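Local coordinates for cellulase (Xanthomonas axonopodis pv. citri, PDB 5HOS), which probably hydrolyses internal beta-1,4-glucosidic bonds of cellulose and related glucans, as an endoglucanase of glycoside hydrolase family 5, at residues 334-337 / 338-341; 285-288 / 289-293; 74-77 / 78-81; 166-169 / 170-174; 254-257 / 258-262. All coordinates share one frame; numbering follows the deposited sequence.

Interaction 1: 334-337 / 338-341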
loop_
_atom_site.group_PDB
_atom_site.type_symbol
_atom_site.label_atom_id
_atom_site.label_comp_id
_atom_site.label_asym_id
_atom_site.label_seq_id
_atom_site.Cartn_x
_atom_site.Cartn_y
_atom_site.Cartn_z
ATOM N N SER A 334 8.227 16.264 -2.511
ATOM C CA SER A 334 7.659 17.282 -1.631
ATOM C C SER A 334 6.787 18.317 -2.367
ATOM O O SER A 334 5.639 18.517 -1.974
ATOM C CB SER A 334 8.747 17.945 -0.772
ATOM O OG SER A 334 8.174 18.839 0.161
ATOM N N PRO A 335 7.309 18.965 -3.435
ATOM C CA PRO A 335 6.431 19.908 -4.157
ATOM C C PRO A 335 5.205 19.248 -4.813
ATOM O O PRO A 335 4.150 19.877 -4.899
ATOM C CB PRO A 335 7.353 20.555 -5.209
ATOM C CG PRO A 335 8.617 19.771 -5.208
ATOM C CD PRO A 335 8.707 19.031 -3.907
ATOM N N ARG A 336 5.339 18.001 -5.257
ATOM C CA ARG A 336 4.204 17.260 -5.826
ATOM C C ARG A 336 3.160 16.949 -4.750
ATOM O O ARG A 336 1.957 17.116 -4.977
ATOM C CB ARG A 336 4.685 15.981 -6.515
ATOM C CG ARG A 336 5.552 16.238 -7.741
ATOM C CD ARG A 336 4.723 16.700 -8.928
ATOM N NE ARG A 336 5.542 16.892 -10.125
ATOM C CZ ARG A 336 5.082 17.297 -11.310
ATOM N NH1 ARG A 336 5.926 17.435 -12.327
ATOM N NH2 ARG A 336 3.789 17.567 -11.489
ATOM N N ALA A 337 3.626 16.524 -3.578
ATOM C CA ALA A 337 2.746 16.332 -2.423
ATOM C C ALA A 337 2.034 17.629 -2.035
ATOM O O ALA A 337 0.837 17.621 -1.755
ATOM C CB ALA A 337 3.523 15.776 -1.234
ATOM N N ARG A 338 2.770 18.741 -2.044
ATOM C CA ARG A 338 2.197 20.045 -1.689
ATOM C C ARG A 338 1.020 20.447 -2.582
ATOM O O ARG A 338 0.033 20.977 -2.089
ATOM C CB ARG A 338 3.267 21.140 -1.704
ATOM C CG ARG A 338 2.807 22.446 -1.082
ATOM C CD ARG A 338 3.949 23.443 -0.966
ATOM N NE ARG A 338 3.648 24.477 0.029
ATOM C CZ ARG A 338 4.544 25.268 0.625
ATOM N NH1 ARG A 338 5.848 25.182 0.349
ATOM N NH2 ARG A 338 4.130 26.161 1.519
ATOM N N ARG A 339 1.131 20.202 -3.884
ATOM C CA ARG A 339 0.023 20.458 -4.821
ATOM C C ARG A 339 -1.243 19.658 -4.460
ATOM O O ARG A 339 -2.362 20.128 -4.676
ATOM C CB ARG A 339 0.455 20.174 -6.270
ATOM C CG ARG A 339 1.354 21.258 -6.858
ATOM C CD ARG A 339 1.968 20.888 -8.212
ATOM N NE ARG A 339 3.391 20.535 -8.098
ATOM C CZ ARG A 339 4.278 20.525 -9.102
ATOM N NH1 ARG A 339 3.926 20.844 -10.351
ATOM N NH2 ARG A 339 5.547 20.191 -8.855
ATOM N N ILE A 340 -1.050 18.460 -3.905
ATOM C CA ILE A 340 -2.153 17.605 -3.455
ATOM C C ILE A 340 -2.726 18.068 -2.112
ATOM O O ILE A 340 -3.949 18.177 -1.972
ATOM C CB ILE A 340 -1.705 16.116 -3.409
ATOM C CG1 ILE A 340 -1.431 15.630 -4.839
ATOM C CG2 ILE A 340 -2.753 15.222 -2.744
ATOM C CD1 ILE A 340 -0.528 14.424 -4.921
ATOM N N THR A 341 -1.854 18.367 -1.145
ATOM C CA THR A 341 -2.279 18.559 0.251
ATOM C C THR A 341 -2.579 19.998 0.687
ATOM O O THR A 341 -3.331 20.182 1.641
ATOM C CB THR A 341 -1.250 17.960 1.230
ATOM O OG1 THR A 341 0.006 18.641 1.100
ATOM C CG2 THR A 341 -1.069 16.460 0.962
#

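Interaction 2: 285-288 / 289-293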
loop_
_atom_site.group_PDB
_atom_site.type_symbol
_atom_site.label_atom_id
_atom_site.label_comp_id
_atom_site.label_asym_id
_atom_site.label_seq_id
_atom_site.Cartn_x
_atom_site.Cartn_y
_atom_site.Cartn_z
ATOM N N ASN A 285 8.986 12.752 -11.911
ATOM C CA ASN A 285 8.229 13.990 -12.158
ATOM C C ASN A 285 7.076 13.793 -13.120
ATOM O O ASN A 285 5.951 14.233 -12.862
ATOM C CB ASN A 285 9.142 15.096 -12.718
ATOM C CG ASN A 285 9.521 16.116 -11.674
ATOM O OD1 ASN A 285 8.656 16.818 -11.159
ATOM N ND2 ASN A 285 10.814 16.207 -11.353
ATOM N N GLY A 286 7.375 13.139 -14.238
ATOM C CA GLY A 286 6.374 12.861 -15.252
ATOM C C GLY A 286 5.238 12.003 -14.737
ATOM O O GLY A 286 4.063 12.299 -14.989
ATOM N N MET A 287 5.581 10.948 -14.004
ATOM C CA MET A 287 4.558 10.032 -13.489
ATOM C C MET A 287 3.657 10.716 -12.470
ATOM O O MET A 287 2.446 10.530 -12.494
ATOM C CB MET A 287 5.196 8.787 -12.885
ATOM C CG MET A 287 4.209 7.656 -12.635
ATOM S SD MET A 287 4.960 6.128 -12.047
ATOM C CE MET A 287 6.344 6.727 -11.074
ATOM N N LEU A 288 4.242 11.527 -11.593
ATOM C CA LEU A 288 3.455 12.287 -10.613
ATOM C C LEU A 288 2.570 13.335 -11.290
ATOM O O LEU A 288 1.417 13.504 -10.914
ATOM C CB LEU A 288 4.365 12.930 -9.564
ATOM C CG LEU A 288 5.169 11.924 -8.724
ATOM C CD1 LEU A 288 6.211 12.648 -7.891
ATOM C CD2 LEU A 288 4.277 11.067 -7.839
ATOM N N GLY A 289 3.101 14.022 -12.297
ATOM C CA GLY A 289 2.298 14.958 -13.100
ATOM C C GLY A 289 1.170 14.279 -13.858
ATOM O O GLY A 289 0.053 14.804 -13.946
ATOM N N TYR A 290 1.462 13.099 -14.397
ATOM C CA TYR A 290 0.467 12.308 -15.113
ATOM C C TYR A 290 -0.724 11.957 -14.212
ATOM O O TYR A 290 -1.885 12.098 -14.624
ATOM C CB TYR A 290 1.125 11.056 -15.710
ATOM C CG TYR A 290 0.177 10.157 -16.467
ATOM C CD1 TYR A 290 -0.142 10.401 -17.809
ATOM C CD2 TYR A 290 -0.412 9.062 -15.840
ATOM C CE1 TYR A 290 -1.024 9.576 -18.498
ATOM C CE2 TYR A 290 -1.287 8.231 -16.518
ATOM C CZ TYR A 290 -1.594 8.486 -17.842
ATOM O OH TYR A 290 -2.476 7.651 -18.487
ATOM N N MET A 291 -0.444 11.538 -12.977
ATOM C CA MET A 291 -1.523 11.223 -12.046
ATOM C C MET A 291 -2.382 12.462 -11.731
ATOM O O MET A 291 -3.613 12.356 -11.724
ATOM C CB MET A 291 -0.987 10.537 -10.784
ATOM C CG MET A 291 -0.502 9.112 -11.041
ATOM S SD MET A 291 -0.092 8.205 -9.532
ATOM C CE MET A 291 1.582 8.780 -9.278
ATOM N N GLU A 292 -1.767 13.630 -11.514
ATOM C CA GLU A 292 -2.573 14.858 -11.268
ATOM C C GLU A 292 -3.382 15.286 -12.503
ATOM O O GLU A 292 -4.520 15.743 -12.367
ATOM C CB GLU A 292 -1.787 16.038 -10.624
ATOM C CG GLU A 292 -0.418 16.396 -11.182
ATOM C CD GLU A 292 0.112 17.739 -10.665
ATOM O OE1 GLU A 292 -0.468 18.792 -11.005
ATOM O OE2 GLU A 292 1.128 17.755 -9.932
ATOM N N SER A 293 -2.819 15.093 -13.695
ATOM C CA SER A 293 -3.558 15.307 -14.957
ATOM C C SER A 293 -4.687 14.298 -15.217
ATOM O O SER A 293 -5.545 14.544 -16.063
ATOM C CB SER A 293 -2.596 15.281 -16.145
ATOM O OG SER A 293 -1.598 16.273 -15.994
#

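Interaction 3: 74-77 / 78-81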
loop_
_atom_site.group_PDB
_atom_site.type_symbol
_atom_site.label_atom_id
_atom_site.label_comp_id
_atom_site.label_asym_id
_atom_site.label_seq_id
_atom_site.Cartn_x
_atom_site.Cartn_y
_atom_site.Cartn_z
ATOM N N PRO A 74 2.972 -0.917 6.647
ATOM C CA PRO A 74 2.990 -2.359 6.555
ATOM C C PRO A 74 3.032 -3.014 7.935
ATOM O O PRO A 74 3.848 -2.620 8.777
ATOM C CB PRO A 74 4.298 -2.649 5.815
ATOM C CG PRO A 74 4.585 -1.435 5.038
ATOM C CD PRO A 74 4.139 -0.330 5.952
ATOM N N ILE A 75 2.138 -3.978 8.146
ATOM C CA ILE A 75 2.116 -4.818 9.340
ATOM C C ILE A 75 2.018 -6.267 8.901
ATOM O O ILE A 75 1.571 -6.543 7.785
ATOM C CB ILE A 75 0.970 -4.450 10.307
ATOM C CG1 ILE A 75 -0.425 -4.701 9.705
ATOM C CG2 ILE A 75 1.092 -2.993 10.717
ATOM C CD1 ILE A 75 -1.021 -6.057 9.995
ATOM N N LEU A 76 2.466 -7.179 9.765
ATOM C CA LEU A 76 2.390 -8.612 9.488
ATOM C C LEU A 76 1.143 -9.204 10.086
ATOM O O LEU A 76 0.937 -9.101 11.297
ATOM C CB LEU A 76 3.576 -9.368 10.088
ATOM C CG LEU A 76 4.820 -9.670 9.272
ATOM C CD1 LEU A 76 5.596 -10.757 10.003
ATOM C CD2 LEU A 76 4.521 -10.102 7.849
ATOM N N TRP A 77 0.338 -9.862 9.256
ATOM C CA TRP A 77 -0.889 -10.536 9.704
ATOM C C TRP A 77 -0.628 -11.379 10.964
ATOM O O TRP A 77 -1.353 -11.280 11.946
ATOM C CB TRP A 77 -1.433 -11.427 8.576
ATOM C CG TRP A 77 -2.805 -12.030 8.783
ATOM C CD1 TRP A 77 -3.552 -12.059 9.932
ATOM C CD2 TRP A 77 -3.563 -12.743 7.807
ATOM N NE1 TRP A 77 -4.725 -12.728 9.722
ATOM C CE2 TRP A 77 -4.758 -13.166 8.427
ATOM C CE3 TRP A 77 -3.344 -13.070 6.461
ATOM C CZ2 TRP A 77 -5.748 -13.888 7.742
ATOM C CZ3 TRP A 77 -4.338 -13.800 5.777
ATOM C CH2 TRP A 77 -5.511 -14.200 6.421
ATOM N N GLU A 78 0.432 -12.179 10.933
ATOM C CA GLU A 78 0.700 -13.133 12.003
ATOM C C GLU A 78 1.088 -12.475 13.323
ATOM O O GLU A 78 0.875 -13.063 14.393
ATOM C CB GLU A 78 1.789 -14.124 11.581
ATOM C CG GLU A 78 1.377 -14.986 10.393
ATOM C CD GLU A 78 1.720 -14.400 9.032
ATOM O OE1 GLU A 78 2.135 -13.220 8.928
ATOM O OE2 GLU A 78 1.559 -15.141 8.040
ATOM N N ARG A 79 1.659 -11.275 13.255
ATOM C CA ARG A 79 1.942 -10.491 14.461
ATOM C C ARG A 79 0.668 -9.875 15.038
ATOM O O ARG A 79 0.497 -9.821 16.247
ATOM C CB ARG A 79 2.972 -9.410 14.168
ATOM C CG ARG A 79 4.325 -9.990 13.787
ATOM C CD ARG A 79 5.418 -8.945 13.731
ATOM N NE ARG A 79 6.718 -9.616 13.579
ATOM C CZ ARG A 79 7.670 -9.324 12.696
ATOM N NH1 ARG A 79 7.571 -8.301 11.844
ATOM N NH2 ARG A 79 8.785 -10.063 12.694
ATOM N N LEU A 80 -0.219 -9.407 14.171
ATOM C CA LEU A 80 -1.486 -8.830 14.612
ATOM C C LEU A 80 -2.527 -9.875 15.039
ATOM O O LEU A 80 -3.300 -9.616 15.960
ATOM C CB LEU A 80 -2.058 -7.917 13.535
ATOM C CG LEU A 80 -3.371 -7.199 13.886
ATOM C CD1 LEU A 80 -3.234 -6.320 15.120
ATOM C CD2 LEU A 80 -3.831 -6.385 12.699
ATOM N N GLN A 81 -2.560 -11.023 14.361
ATOM C CA GLN A 81 -3.517 -12.089 14.656
ATOM C C GLN A 81 -2.798 -13.434 14.595
ATOM O O GLN A 81 -2.785 -14.082 13.553
ATOM C CB GLN A 81 -4.697 -12.051 13.694
ATOM C CG GLN A 81 -5.830 -12.980 14.107
ATOM C CD GLN A 81 -6.950 -13.036 13.096
ATOM O OE1 GLN A 81 -6.712 -12.967 11.890
ATOM N NE2 GLN A 81 -8.180 -13.183 13.577
#

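Interaction 4: 166-169 / 170-174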
loop_
_atom_site.group_PDB
_atom_site.type_symbol
_atom_site.label_atom_id
_atom_site.label_comp_id
_atom_site.label_asym_id
_atom_site.label_seq_id
_atom_site.Cartn_x
_atom_site.Cartn_y
_atom_site.Cartn_z
ATOM N N GLN A 166 -8.894 -14.335 -10.544
ATOM C CA GLN A 166 -10.330 -14.550 -10.291
ATOM C C GLN A 166 -10.592 -15.056 -8.859
ATOM O O GLN A 166 -11.536 -14.610 -8.197
ATOM C CB GLN A 166 -10.940 -15.499 -11.337
ATOM C CG GLN A 166 -12.444 -15.330 -11.508
ATOM C CD GLN A 166 -12.858 -13.938 -12.012
ATOM O OE1 GLN A 166 -12.490 -13.510 -13.123
ATOM N NE2 GLN A 166 -13.627 -13.227 -11.199
ATOM N N ALA A 167 -9.753 -15.976 -8.381
ATOM C CA ALA A 167 -9.868 -16.486 -7.012
ATOM C C ALA A 167 -9.564 -15.385 -6.011
ATOM O O ALA A 167 -10.214 -15.301 -4.965
ATOM C CB ALA A 167 -8.929 -17.657 -6.783
ATOM N N TRP A 168 -8.571 -14.552 -6.326
ATOM C CA TRP A 168 -8.256 -13.413 -5.473
ATOM C C TRP A 168 -9.435 -12.431 -5.405
ATOM O O TRP A 168 -9.804 -11.999 -4.321
ATOM C CB TRP A 168 -6.984 -12.680 -5.903
ATOM C CG TRP A 168 -6.883 -11.407 -5.145
ATOM C CD1 TRP A 168 -7.025 -10.153 -5.640
ATOM C CD2 TRP A 168 -6.765 -11.269 -3.723
ATOM N NE1 TRP A 168 -6.955 -9.237 -4.629
ATOM C CE2 TRP A 168 -6.804 -9.892 -3.439
ATOM C CE3 TRP A 168 -6.624 -12.177 -2.662
ATOM C CZ2 TRP A 168 -6.696 -9.394 -2.137
ATOM C CZ3 TRP A 168 -6.508 -11.683 -1.372
ATOM C CH2 TRP A 168 -6.546 -10.305 -1.121
ATOM N N ALA A 169 -10.013 -12.087 -6.548
ATOM C CA ALA A 169 -11.163 -11.168 -6.571
ATOM C C ALA A 169 -12.313 -11.660 -5.698
ATOM O O ALA A 169 -12.959 -10.860 -5.046
ATOM C CB ALA A 169 -11.652 -10.928 -7.990
ATOM N N THR A 170 -12.565 -12.971 -5.695
ATOM C CA THR A 170 -13.598 -13.564 -4.837
ATOM C C THR A 170 -13.278 -13.389 -3.346
ATOM O O THR A 170 -14.149 -12.998 -2.576
ATOM C CB THR A 170 -13.795 -15.052 -5.180
ATOM O OG1 THR A 170 -14.176 -15.146 -6.553
ATOM C CG2 THR A 170 -14.871 -15.705 -4.295
ATOM N N ALA A 171 -12.021 -13.652 -2.964
ATOM C CA ALA A 171 -11.561 -13.418 -1.601
ATOM C C ALA A 171 -11.647 -11.933 -1.212
ATOM O O ALA A 171 -12.139 -11.599 -0.133
ATOM C CB ALA A 171 -10.131 -13.924 -1.432
ATOM N N ALA A 172 -11.171 -11.053 -2.093
ATOM C CA ALA A 172 -11.211 -9.611 -1.841
ATOM C C ALA A 172 -12.649 -9.154 -1.640
ATOM O O ALA A 172 -12.948 -8.409 -0.712
ATOM C CB ALA A 172 -10.568 -8.839 -2.981
ATOM N N GLN A 173 -13.530 -9.631 -2.504
ATOM C CA GLN A 173 -14.954 -9.269 -2.401
ATOM C C GLN A 173 -15.549 -9.702 -1.070
ATOM O O GLN A 173 -16.320 -8.959 -0.456
ATOM C CB GLN A 173 -15.749 -9.891 -3.545
ATOM C CG GLN A 173 -17.196 -9.431 -3.627
ATOM C CD GLN A 173 -17.288 -7.955 -3.913
ATOM O OE1 GLN A 173 -17.060 -7.525 -5.039
ATOM N NE2 GLN A 173 -17.603 -7.162 -2.892
ATOM N N ALA A 174 -15.191 -10.900 -0.619
ATOM C CA ALA A 174 -15.697 -11.406 0.649
ATOM C C ALA A 174 -15.240 -10.525 1.815
ATOM O O ALA A 174 -16.032 -10.219 2.702
ATOM C CB ALA A 174 -15.262 -12.843 0.856
#

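Interaction 5: 254-257 / 258-262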
loop_
_atom_site.group_PDB
_atom_site.type_symbol
_atom_site.label_atom_id
_atom_site.label_comp_id
_atom_site.label_asym_id
_atom_site.label_seq_id
_atom_site.Cartn_x
_atom_site.Cartn_y
_atom_site.Cartn_z
ATOM N N ARG A 254 -0.280 3.971 -18.236
ATOM C CA ARG A 254 -1.290 4.410 -19.211
ATOM C C ARG A 254 -2.486 3.448 -19.388
ATOM O O ARG A 254 -3.640 3.879 -19.278
ATOM C CB ARG A 254 -0.647 4.721 -20.566
ATOM C CG ARG A 254 -1.562 5.503 -21.494
ATOM C CD ARG A 254 -0.857 5.884 -22.792
ATOM N NE ARG A 254 0.133 6.952 -22.624
ATOM C CZ ARG A 254 -0.145 8.244 -22.414
ATOM N NH1 ARG A 254 -1.404 8.693 -22.315
ATOM N NH2 ARG A 254 0.856 9.106 -22.290
ATOM N N SER A 255 -2.235 2.170 -19.675
ATOM C CA SER A 255 -3.362 1.245 -19.923
ATOM C C SER A 255 -4.192 1.026 -18.653
ATOM O O SER A 255 -5.417 1.005 -18.717
ATOM C CB SER A 255 -2.924 -0.077 -20.568
ATOM O OG SER A 255 -2.054 -0.825 -19.748
ATOM N N PHE A 256 -3.536 0.930 -17.500
ATOM C CA PHE A 256 -4.249 0.830 -16.217
ATOM C C PHE A 256 -5.173 2.027 -15.996
ATOM O O PHE A 256 -6.326 1.866 -15.574
ATOM C CB PHE A 256 -3.252 0.688 -15.065
ATOM C CG PHE A 256 -3.896 0.528 -13.716
ATOM C CD1 PHE A 256 -4.647 -0.599 -13.415
ATOM C CD2 PHE A 256 -3.760 1.515 -12.745
ATOM C CE1 PHE A 256 -5.251 -0.744 -12.169
ATOM C CE2 PHE A 256 -4.354 1.374 -11.492
ATOM C CZ PHE A 256 -5.104 0.245 -11.209
ATOM N N THR A 257 -4.671 3.218 -16.321
ATOM C CA THR A 257 -5.439 4.453 -16.177
ATOM C C THR A 257 -6.722 4.434 -17.016
ATOM O O THR A 257 -7.811 4.742 -16.511
ATOM C CB THR A 257 -4.556 5.677 -16.498
ATOM O OG1 THR A 257 -3.456 5.710 -15.570
ATOM C CG2 THR A 257 -5.337 6.964 -16.382
ATOM N N GLU A 258 -6.612 4.055 -18.282
ATOM C CA GLU A 258 -7.805 3.973 -19.135
ATOM C C GLU A 258 -8.749 2.829 -18.700
ATOM O O GLU A 258 -9.973 2.942 -18.837
ATOM C CB GLU A 258 -7.411 3.855 -20.612
ATOM C CG GLU A 258 -8.587 3.999 -21.579
ATOM C CD GLU A 258 -9.365 5.299 -21.428
ATOM O OE1 GLU A 258 -10.607 5.265 -21.627
ATOM O OE2 GLU A 258 -8.740 6.337 -21.105
ATOM N N TRP A 259 -8.182 1.740 -18.180
ATOM C CA TRP A 259 -8.982 0.653 -17.607
ATOM C C TRP A 259 -9.833 1.181 -16.441
ATOM O O TRP A 259 -11.030 0.884 -16.367
ATOM C CB TRP A 259 -8.093 -0.517 -17.132
ATOM C CG TRP A 259 -8.890 -1.671 -16.587
ATOM C CD1 TRP A 259 -9.394 -2.728 -17.289
ATOM C CD2 TRP A 259 -9.293 -1.867 -15.225
ATOM N NE1 TRP A 259 -10.085 -3.572 -16.449
ATOM C CE2 TRP A 259 -10.037 -3.070 -15.177
ATOM C CE3 TRP A 259 -9.088 -1.146 -14.036
ATOM C CZ2 TRP A 259 -10.574 -3.577 -13.984
ATOM C CZ3 TRP A 259 -9.631 -1.648 -12.849
ATOM C CH2 TRP A 259 -10.368 -2.852 -12.838
ATOM N N LEU A 260 -9.216 1.964 -15.547
ATOM C CA LEU A 260 -9.947 2.572 -14.425
ATOM C C LEU A 260 -11.109 3.425 -14.934
ATOM O O LEU A 260 -12.227 3.342 -14.419
ATOM C CB LEU A 260 -9.019 3.423 -13.546
ATOM C CG LEU A 260 -7.971 2.714 -12.683
ATOM C CD1 LEU A 260 -7.067 3.767 -12.052
ATOM C CD2 LEU A 260 -8.601 1.857 -11.600
ATOM N N ARG A 261 -10.830 4.214 -15.967
ATOM C CA ARG A 261 -11.817 5.130 -16.549
ATOM C C ARG A 261 -12.998 4.374 -17.159
ATOM O O ARG A 261 -14.153 4.700 -16.888
ATOM C CB ARG A 261 -11.141 6.027 -17.594
ATOM C CG ARG A 261 -11.927 7.270 -17.977
ATOM C CD ARG A 261 -11.073 8.243 -18.784
ATOM N NE ARG A 261 -10.143 9.001 -17.934
ATOM C CZ ARG A 261 -8.817 9.104 -18.081
ATOM N NH1 ARG A 261 -8.122 9.840 -17.211
ATOM N NH2 ARG A 261 -8.156 8.507 -19.073
ATOM N N LEU A 262 -12.704 3.354 -17.964
ATOM C CA LEU A 262 -13.746 2.520 -18.574
ATOM C C LEU A 262 -14.615 1.810 -17.528
ATOM O O LEU A 262 -15.839 1.761 -17.669
ATOM C CB LEU A 262 -13.116 1.499 -19.540
ATOM C CG LEU A 262 -13.975 0.391 -20.165
ATOM C CD1 LEU A 262 -15.191 0.938 -20.903
ATOM C CD2 LEU A 262 -13.119 -0.451 -21.102
#

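Interaction 1: 334-337 / 338-341
Arg-336 and Arg-339 lie one turn apart on helix 330-341, the last helix of the chain, and stack their guanidinium groups. The two planes are almost parallel, 6° apart, with centres separated by 4.0 Å. The overlap is offset: NH2 of Arg-339 comes to 3.5 Å from NE of Arg-336, while NH1 of Arg-339 lies 3.5 Å from NH2 of Arg-336. Part of the stack is aliphatic, since NH2 of Arg-339 also meets CD of Arg-336 at 3.6 Å. A bend in each chain makes the pairing possible, Arg-336 turning at chi2 (-75°) and Arg-339 only at chi3 (-105°).

Among the hydrogen bonds, Pro-335 O stands out because one residue approaches it twice. Arg-339 N donates to it at 3.2 Å, and Arg-339 NE adds a weak, nearly straight bond at 3.4 Å, which ties the start of the guanidinium back to the helix. Ordinary helical bonds run from Arg-338 N to Ser-334 O and from Thr-341 N to Ala-337 O. The helix is kinked at Pro-335, whose N makes no bond to the preceding turn.

Apolar packing belongs to the inner side, where Ala-337 and Ile-340 rest on Trp-301 and Ala-30 of the barrel strands.

Beyond the segments, Arg-336 forms a salt bridge to Glu-292 and a hydrogen bond to Asn-285, and the side chain of Arg-339 also touches Glu-292. Two like charges lie face to face here, probably in part because the carboxylate of Glu-292 offsets some of the charge.

Interaction 2: 285-288 / 289-293
Two torsions turn the end of Met-291 back toward Leu-288: CG stands anti to the carbonyl carbon (chi1 -71°), and the chain bends at its last torsion (chi3 -84°, about CG-SD). CE of Met-291 then reaches CD2 of Leu-288 at 3.8 Å. This is the inner side of helix 278-293, the helix of a beta-alpha-beta crossover between strands 267-273 and 298-306 of the (beta/alpha)8 barrel. The same methyl lies 3.8 Å from Met-287 O and more loosely, at 4.4 Å, beside CG of Met-287, which places it between the side chains of Met-287 and Leu-288. Trp-301 and Leu-269 of the barrel strands bear on Met-291 from outside the pair.

Tyr-290 brings its CB to 3.3 Å from Gly-286 O and sends its ring away from the earlier turn, onto helix 248-262. On the flank toward helix 330-341, CG of Glu-292 packs 3.4 Å from Leu-288 O; its carboxylate and the amide of Asn-285, two turns earlier, both face Arg-336. Gly-289, between the two in sequence, lets that arginine come close, its CA packing against NH2 of Arg-336.

The backbone closes in a regular helical ladder. Gly-289 O accepts twice from Ser-293: from N at 2.9 Å, and from OG at 3.0 Å, with the hydroxyl lying 40° out of the carbonyl plane.

Interaction 3: 74-77 / 78-81
Ile-75 meets Leu-80 where strand 70-75, the second of the (beta/alpha)8 barrel, gives way to the short helix 77-80. CG1 of Ile-75 sits between its backbone N and carbonyl carbon (chi1 65°), which carries CD1 forward to 3.9 Å from CD2 of Leu-80. Ile-96 of helix 90-105 packs on both residues.

Leu-76 follows at the N-cap position. Its carbonyl starts the helix: Leu-76 O accepts a good bond from Leu-80 N at 3.1 Å and a weak one from Arg-79 N at 3.0 Å. Its side chain covers a charge, with CD1 over one face of the Arg-79 guanidinium, nearest to NH1 at 3.6 Å, and CB 3.8 Å from CG of Arg-79. The edges of that guanidinium are held elsewhere, NE by the carbonyl of Pro-45, NH1 by those of Ala-37 and Ile-39, and NH2 by that of Gln-43. A buried arginine is thus gripped by backbone oxygens, which should fix its rotation, and covered on one face by a leucine methyl.

Trp-77 comes last and grips Gln-81 twice. Trp-77 O takes the backbone N of Gln-81 at 2.7 Å. The two side chains then run alongside each other, indole and amide only 28° from coplanar. Gln-81 NE2 is spoken for by Gly-86 O and Asp-137, which fixes which end of the amide faces the ring: Trp-77 NE1 donates to Gln-81 OE1 at 3.0 Å, 172° at the hydrogen, in the plane of both groups.

Interaction 4: 166-169 / 170-174
Trp-168 leans its indole along helix 165-181 onto Ala-171 and Ala-172, three and four residues further on. Its CB points away from the following turn, but CG stands anti to the backbone N (chi1 170°), beside the carbonyl carbon, and this brings the ring back over the next residues. The first ring atom to touch is CE3, on the six-membered ring, which meets CB of Ala-171 at 4.1 Å. At the ring fusion CE2 comes to 3.9 Å from CB of Ala-172, with CZ2 of Trp-168 hardly farther from that methyl. The contact is an off-centre CH-pi interaction, the Ala-172 methyl lying 4.3 Å from the centroid of the five-membered ring and 29° off its normal. NE1, also beside the Ala-172 methyl, donates outward to Pro-191 O. The backbone repeats the pairing, Trp-168 O receiving Ala-172 N at 2.8 Å.

The outer side is polar. Thr-170 reaches Gln-166 O with both its N and its OG1, each at 3.2 Å, from opposite faces of the carbonyl plane. OG1, anti to the carbonyl carbon (chi1 -59°), is thereby turned back onto its own helix.

Helix 165-181 links strands 152-155 and 188-191 in a beta-alpha-beta unit of the barrel, and Trp-168 pins it to the end of the second strand. Ala-171 packs on Ile-132 of helix 132-145, while Ala-169 meets Ala-213 of helix 210-213.

Interaction 5: 254-257 / 258-262
Leu-260 N donates to Phe-256 O at 2.9 Å, and the side chains of the same two residues pack together one turn along helix 248-262. CG of Leu-260 lies over one face of the phenyl ring, 4.2 Å from its centroid and 18° off the normal, a CH-pi contact. Its methyls spread over the far rim: CD1 meets CE2 of Phe-256 at 3.7 Å, and CD2 meets CZ of Phe-256 at 3.9 Å. The phenylalanine supplies the reach, its CG anti to the backbone N (chi1 -178°), which brings the ring forward to lie under the leucine CG. More loosely, CE1 of Phe-256 approaches CE3 of Trp-259 at 4.3 Å. Both of these rings also meet Trp-201 edge-to-face, and Trp-259 NE1 bonds to Ala-211 O.

Another side of the helix is polar. Arg-261 NH2 forms a salt bridge with Glu-258 OE2 at 3.0 Å; NH2 comes from the syn side of the carboxylate, 28° out of its plane, and OE2 lies close to the guanidinium plane. Thr-257 runs alongside Arg-261, its CG2 4.1 Å from NH1, while its hydroxyl bonds to Leu-253 O and Trp-298 NE1. The remaining nitrogens of the guanidinium are taken too, NE by Asp-296 and NH1 by Asn-294, which should hold the group at a set rotation.

The helix is the crossover between strands 224-231 and 267-273 in a beta-alpha-beta unit of the (beta/alpha)8 barrel. Phe-256 and Leu-260 face the first of these at Ile-226, and Tyr-290 of helix 278-293 packs against Arg-254 and Thr-257.

Interaction 3 is the wholly buried contact of the five, at the end of a barrel strand, and there even an arginine is enclosed by carbonyls. Interactions 2, 4 and 5 lie on helices that wrap the barrel; interactions 2 and 5 have an apolar side on the strands, whereas interaction 4 packs on loops and neighbouring helices. Interaction 1 is the surface contact, with three arginines and no acidic residue of its own. It meets interaction 2 directly through Arg-336, and interaction 2 meets interaction 5 through Tyr-290, so three consecutive outer helices form a continuous row. Interactions 3 and 4 stand apart from that row, their nearest atoms about 8 Å from each other.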